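Local atomic coordinates of tryptophan synthase alpha chain (Campylobacter jejuni, PDB entry 3THA), a protein that probably cleaves indoleglycerol phosphate to indole and glyceraldehyde 3-phosphate, the alpha-subunit half-reaction of the last step of tryptophan biosynthesis. Residues Asn16-Val21 / Asp43-Gly48; Lys88-Phe93 / Gly116-Ile121. All blocks are in the same frame, centred on the assembly; numbering follows the deposited sequence.

Contact 1. Residues Asn16-Val21 / Asp43-Gly48; sequences NVAYTV and DILELG
Glu46 reaches across to Val17 and Tyr19 where strands 16-21 and 44-48, the first two of the TIM barrel, run parallel; helix 27-35 links them in a beta-alpha-beta crossover. Glu46, a predicted proton acceptor, shares the barrel-interior face with these two neighbours. Its carboxylate straddles them: OE2 lies 3.5 Å from Val17 CG1, while OE1 sits 3.7 Å from Tyr19 CB. The Glu46 side chain crosses that of Tyr19 at about a right angle, ring and carboxylate planes 83° apart. Tyr19 CG is anti to its backbone N (chi1 165°); farther out, ring atom CE1 comes to 3.6 Å from Gly48 CA, and a beta carbon on Gly48 would run into Tyr19 OH. In the backbone, Glu46 N donates to Ala18 O at 2.6 Å, and Thr20 N returns a bond to Glu46 O, so both sides of this residue's backbone are tied to strand 16-21. On the helix-facing side Ala18 CB meets Leu45 CD1 at 4.1 Å, with Ile230 of helix 228-233 packed on the alanine. Met94 of the next strand, 90-94, touches both Tyr19 and Glu46. At the N-terminal end of the strands Asn16 OD1 is hydrogen-bonded to Arg218 NH2, and Asn16 O accepts from both Asp43 N and Ile44 N. Asp43 OD2 answers by taking Asn16 N at 3.0 Å on its anti side, 35° out of the carboxylate plane.

Contact 2. Residues Lys88-Phe93 / Gly116-Ile121; sequences KKALVF and GICALI
Ile117 lays its terminal methyl over the ring of Phe93: CD1 stands 3.8 Å above the plane, over the ring centre, in a CH-pi contact, and the two side chains cross at about a right angle. The bend at chi2 (-82°) brings CD1 over the face, while CG1 meets the rim atom Phe93 CE2. At the ring's edge, near its plane, comes Leu120 CD2, which also lies 3.8 Å from Phe93 CB. Phe79 and Leu82 of helix 75-83 pack on the phenylalanine too, which places this cluster between the sheet and that helix. Val92 serves the opposite face. CG2 touches Ala119 CB at 3.7 Å and Cys118 SG at 3.9 Å, and CG1 meets Ile121 CG1 at 3.8 Å, Val92 and Ile121 crossing at about a right angle. The backbone pairing is uneven. Cys118 N gives a straight bond of 2.9 Å to Leu91 O, the bond from Phe93 N to Ala119 O is weak, and Ile121 N reaches Phe93 O at 2.8 Å. Two steps along 91-93 thus match three along 118-121, a bulge-like irregularity near Cys118. Gly116, with positive phi, is the C-prime residue of the Schellman motif that ends helix 105-114 before strand 117-121. The pair forms the parallel third and fourth strands of the TIM barrel, with apolar side chains packing inward on one face and against helices on the other.

Both contacts are buried and belong to the same closed parallel sheet: contact 1 joins the first and second strands, contact 2 the third and fourth. Strands 44-48 and 90-94 are neighbours, and probable hydrogen bonds from Leu45 N to Ala90 O and from Leu47 N to Val92 O stitch the two together. Contact 1 pairs in even register and carries polar groups, a carboxylate inside the barrel and a backbone-to-carboxylate bond from Asn16 to Asp43 at the N-terminal end of the strands. In contact 2 the touching side chains are almost wholly apolar and the register slips. The two meet inside the barrel, where Ile121 CD1 packs 3.4 Å from Glu46 OE2, beside the predicted active site.

Contact 1. Residues Asn16-Val21 / Asp43-Gly48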
loop_
_atom_site.group_PDB
_atom_site.type_symbol
_atom_site.label_atom_id
_atom_site.label_comp_id
_atom_site.label_asym_id
_atom_site.label_seq_id
_atom_site.Cartn_x
_atom_site.Cartn_y
_atom_site.Cartn_z
ATOM N N ASN B 16 -17.989 -9.230 -12.597
ATOM C CA ASN B 16 -16.988 -9.846 -11.764
ATOM C C ASN B 16 -15.625 -9.259 -12.073
ATOM O O ASN B 16 -15.163 -9.322 -13.211
ATOM C CB ASN B 16 -17.003 -11.349 -11.929
ATOM C CG ASN B 16 -18.361 -11.928 -11.692
ATOM O OD1 ASN B 16 -19.075 -11.497 -10.800
ATOM N ND2 ASN B 16 -18.734 -12.918 -12.493
ATOM N N VAL B 17 -15.006 -8.652 -11.064
ATOM C CA VAL B 17 -13.743 -7.953 -11.257
ATOM C C VAL B 17 -12.751 -8.597 -10.331
ATOM O O VAL B 17 -13.076 -8.895 -9.199
ATOM C CB VAL B 17 -13.831 -6.438 -10.894
ATOM C CG1 VAL B 17 -12.502 -5.731 -11.225
ATOM C CG2 VAL B 17 -14.977 -5.793 -11.640
ATOM N N ALA B 18 -11.537 -8.803 -10.805
ATOM C CA ALA B 18 -10.553 -9.433 -9.992
ATOM C C ALA B 18 -9.215 -8.771 -10.166
ATOM O O ALA B 18 -8.897 -8.186 -11.214
ATOM C CB ALA B 18 -10.458 -10.952 -10.341
ATOM N N TYR B 19 -8.399 -8.920 -9.152
ATOM C CA TYR B 19 -7.066 -8.403 -9.212
ATOM C C TYR B 19 -6.098 -9.566 -9.031
ATOM O O TYR B 19 -6.369 -10.493 -8.242
ATOM C CB TYR B 19 -6.939 -7.331 -8.101
ATOM C CG TYR B 19 -5.539 -6.915 -7.755
ATOM C CD1 TYR B 19 -5.007 -5.749 -8.272
ATOM C CD2 TYR B 19 -4.770 -7.654 -6.854
ATOM C CE1 TYR B 19 -3.710 -5.352 -7.979
ATOM C CE2 TYR B 19 -3.477 -7.258 -6.537
ATOM C CZ TYR B 19 -2.949 -6.103 -7.114
ATOM O OH TYR B 19 -1.666 -5.673 -6.820
ATOM N N THR B 20 -4.980 -9.521 -9.753
ATOM C CA THR B 20 -3.862 -10.448 -9.546
ATOM C C THR B 20 -2.556 -9.674 -9.683
ATOM O O THR B 20 -2.498 -8.604 -10.306
ATOM C CB THR B 20 -3.828 -11.670 -10.572
ATOM O OG1 THR B 20 -2.828 -12.634 -10.183
ATOM C CG2 THR B 20 -3.489 -11.221 -11.990
ATOM N N VAL B 21 -1.509 -10.243 -9.113
ATOM C CA VAL B 21 -0.176 -9.705 -9.257
ATOM C C VAL B 21 0.535 -10.500 -10.365
ATOM O O VAL B 21 0.753 -11.695 -10.242
ATOM C CB VAL B 21 0.625 -9.832 -7.932
ATOM C CG1 VAL B 21 1.892 -8.955 -7.997
ATOM C CG2 VAL B 21 -0.221 -9.411 -6.750
ATOM N N ASP B 43 -14.957 -10.804 -15.681
ATOM C CA ASP B 43 -15.310 -9.930 -16.789
ATOM C C ASP B 43 -14.226 -8.874 -17.005
ATOM O O ASP B 43 -13.941 -8.493 -18.149
ATOM C CB ASP B 43 -16.639 -9.233 -16.511
ATOM C CG ASP B 43 -17.789 -10.207 -16.348
ATOM O OD1 ASP B 43 -17.873 -11.180 -17.137
ATOM O OD2 ASP B 43 -18.629 -9.992 -15.445
ATOM N N ILE B 44 -13.636 -8.395 -15.909
ATOM C CA ILE B 44 -12.613 -7.371 -15.964
ATOM C C ILE B 44 -11.503 -7.787 -15.031
ATOM O O ILE B 44 -11.755 -8.002 -13.862
ATOM C CB ILE B 44 -13.180 -6.034 -15.468
ATOM C CG1 ILE B 44 -14.420 -5.709 -16.257
ATOM C CG2 ILE B 44 -12.115 -4.893 -15.510
ATOM C CD1 ILE B 44 -15.328 -4.777 -15.573
ATOM N N LEU B 45 -10.278 -7.868 -15.541
ATOM C CA LEU B 45 -9.146 -8.162 -14.700
ATOM C C LEU B 45 -8.292 -6.956 -14.422
ATOM O O LEU B 45 -7.910 -6.219 -15.375
ATOM C CB LEU B 45 -8.279 -9.222 -15.355
ATOM C CG LEU B 45 -7.145 -9.740 -14.488
ATOM C CD1 LEU B 45 -7.737 -10.539 -13.328
ATOM C CD2 LEU B 45 -6.167 -10.600 -15.344
ATOM N N GLU B 46 -7.944 -6.764 -13.147
ATOM C CA GLU B 46 -6.966 -5.740 -12.786
ATOM C C GLU B 46 -5.571 -6.350 -12.644
ATOM O O GLU B 46 -5.388 -7.366 -11.996
ATOM C CB GLU B 46 -7.367 -5.028 -11.490
ATOM C CG GLU B 46 -8.813 -4.484 -11.498
ATOM C CD GLU B 46 -9.259 -3.918 -10.144
ATOM O OE1 GLU B 46 -8.581 -4.186 -9.144
ATOM O OE2 GLU B 46 -10.312 -3.238 -10.079
ATOM N N LEU B 47 -4.585 -5.714 -13.244
ATOM C CA LEU B 47 -3.281 -6.311 -13.324
ATOM C C LEU B 47 -2.337 -5.487 -12.461
ATOM O O LEU B 47 -1.933 -4.386 -12.861
ATOM C CB LEU B 47 -2.786 -6.323 -14.776
ATOM C CG LEU B 47 -3.609 -6.943 -15.910
ATOM C CD1 LEU B 47 -2.867 -6.757 -17.232
ATOM C CD2 LEU B 47 -3.800 -8.394 -15.642
ATOM N N GLY B 48 -2.017 -6.009 -11.274
ATOM C CA GLY B 48 -1.053 -5.373 -10.425
ATOM C C GLY B 48 0.327 -5.638 -10.965
ATOM O O GLY B 48 0.681 -6.800 -11.232
#

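Contact 2. Residues Lys88-Phe93 / Gly116-Ile121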
loop_
_atom_site.group_PDB
_atom_site.type_symbol
_atom_site.label_atom_id
_atom_site.label_comp_id
_atom_site.label_asym_id
_atom_site.label_seq_id
_atom_site.Cartn_x
_atom_site.Cartn_y
_atom_site.Cartn_z
ATOM N N LYS B 88 -10.717 -11.679 -24.591
ATOM C CA LYS B 88 -11.793 -10.731 -24.897
ATOM C C LYS B 88 -12.143 -9.860 -23.697
ATOM O O LYS B 88 -12.837 -8.860 -23.829
ATOM C CB LYS B 88 -13.030 -11.464 -25.368
ATOM C CG LYS B 88 -12.908 -11.960 -26.788
ATOM C CD LYS B 88 -12.849 -10.800 -27.804
ATOM C CE LYS B 88 -12.275 -11.257 -29.161
ATOM N NZ LYS B 88 -12.895 -12.506 -29.714
ATOM N N LYS B 89 -11.672 -10.249 -22.526
ATOM C CA LYS B 89 -12.011 -9.532 -21.298
ATOM C C LYS B 89 -11.248 -8.215 -21.155
ATOM O O LYS B 89 -10.229 -8.003 -21.811
ATOM C CB LYS B 89 -11.766 -10.425 -20.091
ATOM C CG LYS B 89 -12.419 -11.798 -20.220
ATOM C CD LYS B 89 -13.881 -11.691 -19.975
ATOM C CE LYS B 89 -14.564 -12.987 -20.311
ATOM N NZ LYS B 89 -13.985 -14.077 -19.504
ATOM N N ALA B 90 -11.761 -7.323 -20.314
ATOM C CA ALA B 90 -11.130 -6.027 -20.088
ATOM C C ALA B 90 -9.901 -6.150 -19.199
ATOM O O ALA B 90 -9.970 -6.756 -18.107
ATOM C CB ALA B 90 -12.121 -5.028 -19.487
ATOM N N LEU B 91 -8.808 -5.534 -19.653
ATOM C CA LEU B 91 -7.568 -5.454 -18.907
ATOM C C LEU B 91 -7.328 -4.032 -18.351
ATOM O O LEU B 91 -7.363 -3.040 -19.084
ATOM C CB LEU B 91 -6.416 -5.916 -19.791
ATOM C CG LEU B 91 -6.560 -7.355 -20.320
ATOM C CD1 LEU B 91 -5.420 -7.724 -21.248
ATOM C CD2 LEU B 91 -6.686 -8.385 -19.151
ATOM N N VAL B 92 -7.114 -3.959 -17.041
ATOM C CA VAL B 92 -6.951 -2.707 -16.330
ATOM C C VAL B 92 -5.662 -2.775 -15.479
ATOM O O VAL B 92 -5.501 -3.679 -14.657
ATOM C CB VAL B 92 -8.180 -2.439 -15.405
ATOM C CG1 VAL B 92 -7.902 -1.302 -14.423
ATOM C CG2 VAL B 92 -9.385 -2.069 -16.251
ATOM N N PHE B 93 -4.736 -1.840 -15.698
ATOM C CA PHE B 93 -3.597 -1.723 -14.817
ATOM C C PHE B 93 -3.998 -1.172 -13.470
ATOM O O PHE B 93 -4.806 -0.257 -13.364
ATOM C CB PHE B 93 -2.524 -0.834 -15.405
ATOM C CG PHE B 93 -1.581 -1.546 -16.302
ATOM C CD1 PHE B 93 -1.114 -2.816 -15.982
ATOM C CD2 PHE B 93 -1.140 -0.943 -17.460
ATOM C CE1 PHE B 93 -0.230 -3.485 -16.813
ATOM C CE2 PHE B 93 -0.259 -1.613 -18.327
ATOM C CZ PHE B 93 0.200 -2.870 -17.995
ATOM N N GLY B 116 -4.063 -3.194 -25.486
ATOM C CA GLY B 116 -5.436 -3.491 -25.049
ATOM C C GLY B 116 -5.831 -3.180 -23.599
ATOM O O GLY B 116 -6.934 -3.558 -23.133
ATOM N N ILE B 117 -4.946 -2.530 -22.861
ATOM C CA ILE B 117 -5.310 -1.998 -21.558
ATOM C C ILE B 117 -6.279 -0.819 -21.769
ATOM O O ILE B 117 -6.036 0.069 -22.608
ATOM C CB ILE B 117 -4.069 -1.526 -20.783
ATOM C CG1 ILE B 117 -3.018 -2.661 -20.696
ATOM C CG2 ILE B 117 -4.482 -0.877 -19.431
ATOM C CD1 ILE B 117 -3.213 -3.738 -19.591
ATOM N N CYS B 118 -7.370 -0.810 -21.004
ATOM C CA CYS B 118 -8.451 0.148 -21.229
ATOM C C CYS B 118 -8.587 1.133 -20.082
ATOM O O CYS B 118 -9.344 2.092 -20.204
ATOM C CB CYS B 118 -9.781 -0.600 -21.441
ATOM S SG CYS B 118 -10.417 -1.308 -19.902
ATOM N N ALA B 119 -7.884 0.895 -18.961
ATOM C CA ALA B 119 -7.968 1.780 -17.780
ATOM C C ALA B 119 -6.827 1.600 -16.792
ATOM O O ALA B 119 -6.256 0.511 -16.685
ATOM C CB ALA B 119 -9.267 1.563 -17.065
ATOM N N LEU B 120 -6.543 2.644 -16.012
ATOM C CA LEU B 120 -5.534 2.580 -14.976
ATOM C C LEU B 120 -6.176 2.941 -13.679
ATOM O O LEU B 120 -6.966 3.869 -13.629
ATOM C CB LEU B 120 -4.449 3.618 -15.218
ATOM C CG LEU B 120 -3.864 3.798 -16.622
ATOM C CD1 LEU B 120 -2.961 5.026 -16.632
ATOM C CD2 LEU B 120 -3.052 2.577 -17.027
ATOM N N ILE B 121 -5.826 2.220 -12.622
ATOM C CA ILE B 121 -6.125 2.610 -11.279
ATOM C C ILE B 121 -4.767 2.884 -10.608
ATOM O O ILE B 121 -3.903 2.002 -10.574
ATOM C CB ILE B 121 -6.767 1.450 -10.530
ATOM C CG1 ILE B 121 -7.952 0.884 -11.314
ATOM C CG2 ILE B 121 -7.155 1.846 -9.086
ATOM C CD1 ILE B 121 -8.539 -0.366 -10.700
#